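Local atomic coordinates of CobC (Shigella flexneri 2a, PDB entry 6NRU), a protein that probably removes the 5'-phosphate from alpha-ribazole 5'-phosphate and adenosylcobalamin 5'-phosphate, steps in assembling the nucleotide loop of vitamin B12. Residues Q100-N105 with I117-E122. Residues are numbered along the deposited sequence; the frame is centred on the assembly and turned at random.
Sequences QEDAEN and IPTNGE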
loop_
_atom_site.group_PDB
_atom_site.type_symbol
_atom_site.label_atom_id
_atom_site.label_comp_id
_atom_site.label_asym_id
_atom_site.label_seq_id
_atom_site.Cartn_x
_atom_site.Cartn_y
_atom_site.Cartn_z
ATOM N N GLN A 100 1.932 14.178 -23.936
ATOM C CA GLN A 100 2.020 14.309 -25.386
ATOM C C GLN A 100 1.250 13.224 -26.130
ATOM O O GLN A 100 0.570 13.522 -27.117
ATOM C CB GLN A 100 3.487 14.296 -25.833
ATOM C CG GLN A 100 4.205 15.628 -25.647
ATOM C CD GLN A 100 4.100 16.525 -26.871
ATOM O OE1 GLN A 100 4.825 16.347 -27.853
ATOM N NE2 GLN A 100 3.193 17.495 -26.818
ATOM N N GLU A 101 1.327 11.970 -25.674
ATOM C CA GLU A 101 0.671 10.876 -26.385
ATOM C C GLU A 101 -0.820 10.791 -26.076
ATOM O O GLU A 101 -1.595 10.334 -26.925
ATOM C CB GLU A 101 1.359 9.550 -26.050
ATOM C CG GLU A 101 2.762 9.440 -26.632
ATOM C CD GLU A 101 3.737 8.738 -25.709
ATOM O OE1 GLU A 101 3.284 8.123 -24.721
ATOM O OE2 GLU A 101 4.958 8.809 -25.972
ATOM N N ASP A 102 -1.238 11.224 -24.885
ATOM C CA ASP A 102 -2.636 11.186 -24.462
ATOM C C ASP A 102 -2.968 12.492 -23.733
ATOM O O ASP A 102 -3.337 12.508 -22.565
ATOM C CB ASP A 102 -2.898 9.967 -23.577
ATOM C CG ASP A 102 -4.374 9.636 -23.453
ATOM O OD1 ASP A 102 -5.201 10.327 -24.083
ATOM O OD2 ASP A 102 -4.708 8.681 -22.724
ATOM N N ALA A 103 -2.854 13.611 -24.454
ATOM C CA ALA A 103 -2.861 14.926 -23.815
ATOM C C ALA A 103 -4.160 15.188 -23.062
ATOM O O ALA A 103 -4.141 15.517 -21.872
ATOM C CB ALA A 103 -2.618 16.016 -24.859
ATOM N N GLU A 104 -5.303 15.048 -23.737
ATOM C CA GLU A 104 -6.563 15.476 -23.138
ATOM C C GLU A 104 -6.936 14.612 -21.940
ATOM O O GLU A 104 -7.228 15.134 -20.858
ATOM C CB GLU A 104 -7.680 15.459 -24.178
ATOM C CG GLU A 104 -9.046 15.761 -23.588
ATOM C CD GLU A 104 -10.151 15.707 -24.620
ATOM O OE1 GLU A 104 -9.833 15.648 -25.825
ATOM O OE2 GLU A 104 -11.336 15.725 -24.224
ATOM N N ASN A 105 -6.940 13.289 -22.113
ATOM C CA ASN A 105 -7.318 12.408 -21.012
ATOM C C ASN A 105 -6.340 12.527 -19.850
ATOM O O ASN A 105 -6.738 12.449 -18.682
ATOM C CB ASN A 105 -7.407 10.961 -21.498
ATOM C CG ASN A 105 -8.331 10.803 -22.690
ATOM O OD1 ASN A 105 -8.022 10.087 -23.643
ATOM N ND2 ASN A 105 -9.475 11.477 -22.643
ATOM N N ILE A 117 -10.754 9.473 -14.959
ATOM C CA ILE A 117 -10.466 8.046 -15.081
ATOM C C ILE A 117 -9.209 7.883 -15.928
ATOM O O ILE A 117 -9.177 8.382 -17.065
ATOM C CB ILE A 117 -11.645 7.285 -15.704
ATOM C CG1 ILE A 117 -12.966 7.704 -15.053
ATOM C CG2 ILE A 117 -11.437 5.784 -15.580
ATOM C CD1 ILE A 117 -13.078 7.324 -13.597
ATOM N N PRO A 118 -8.168 7.212 -15.433
ATOM C CA PRO A 118 -7.036 6.874 -16.302
ATOM C C PRO A 118 -7.507 6.052 -17.492
ATOM O O PRO A 118 -8.383 5.193 -17.365
ATOM C CB PRO A 118 -6.109 6.068 -15.385
ATOM C CG PRO A 118 -6.467 6.505 -14.012
ATOM C CD PRO A 118 -7.942 6.783 -14.042
ATOM N N THR A 119 -6.917 6.328 -18.657
ATOM C CA THR A 119 -7.386 5.756 -19.915
ATOM C C THR A 119 -7.502 4.236 -19.846
ATOM O O THR A 119 -6.495 3.529 -19.739
ATOM C CB THR A 119 -6.464 6.168 -21.064
ATOM O OG1 THR A 119 -6.496 7.593 -21.210
ATOM C CG2 THR A 119 -6.918 5.522 -22.365
ATOM N N ASN A 120 -8.742 3.740 -19.899
ATOM C CA ASN A 120 -9.047 2.313 -19.796
ATOM C C ASN A 120 -8.552 1.723 -18.478
ATOM O O ASN A 120 -8.137 0.562 -18.418
ATOM C CB ASN A 120 -8.484 1.528 -20.987
ATOM C CG ASN A 120 -9.173 1.877 -22.296
ATOM O OD1 ASN A 120 -10.345 2.256 -22.312
ATOM N ND2 ASN A 120 -8.447 1.747 -23.403
ATOM N N GLY A 121 -8.595 2.522 -17.414
ATOM C CA GLY A 121 -8.242 2.051 -16.090
ATOM C C GLY A 121 -9.362 2.268 -15.094
ATOM O O GLY A 121 -10.532 2.348 -15.481
ATOM N N GLU A 122 -9.022 2.367 -13.813
ATOM C CA GLU A 122 -9.990 2.626 -12.757
ATOM C C GLU A 122 -9.714 3.984 -12.122
ATOM O O GLU A 122 -8.555 4.371 -11.928
ATOM C CB GLU A 122 -9.966 1.517 -11.695
ATOM C CG GLU A 122 -8.835 1.604 -10.674
ATOM C CD GLU A 122 -8.951 0.557 -9.574
ATOM O OE1 GLU A 122 -10.075 0.344 -9.070
ATOM O OE2 GLU A 122 -7.919 -0.048 -9.211
#
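Asp102 OD2 is gripped by two donors, the hydroxyl of Thr119 and the indole NE1 of Trp90. Thr119 OG1 donates a hydrogen bond to Asp102 OD2 at 2.6 Å, arriving at the syn lone pair, on the side of the other carboxylate oxygen. In this histidine phosphatase fold of branch 1, the bond ties the junction between helices 95-101 and 103-111 to a type II beta turn, Pro118 to Gly121, in the loop that leads to helix 124-136. Asp102 holds the N-cap position of helix 103-111, yet its side chain makes no capping bond; OD2 turns to the loop instead. With CG anti to the backbone N (chi1 -163°), it reaches out to meet the Thr119 side chain coming from the opposite direction. One turn further along the helix, the Asn105 side chain crosses that of Thr119 at about a right angle and lays its CB 3.5 Å from Thr119 OG1. Thr119 also packs on Asp89 and Trp90, so the loop carrying the second donor lies against the threonine too. The patch is at the surface, away from His11 and Glu84, the probable catalytic residues. The turn itself is closed by Gly121 N, which donates to Pro118 O at 2.7 Å.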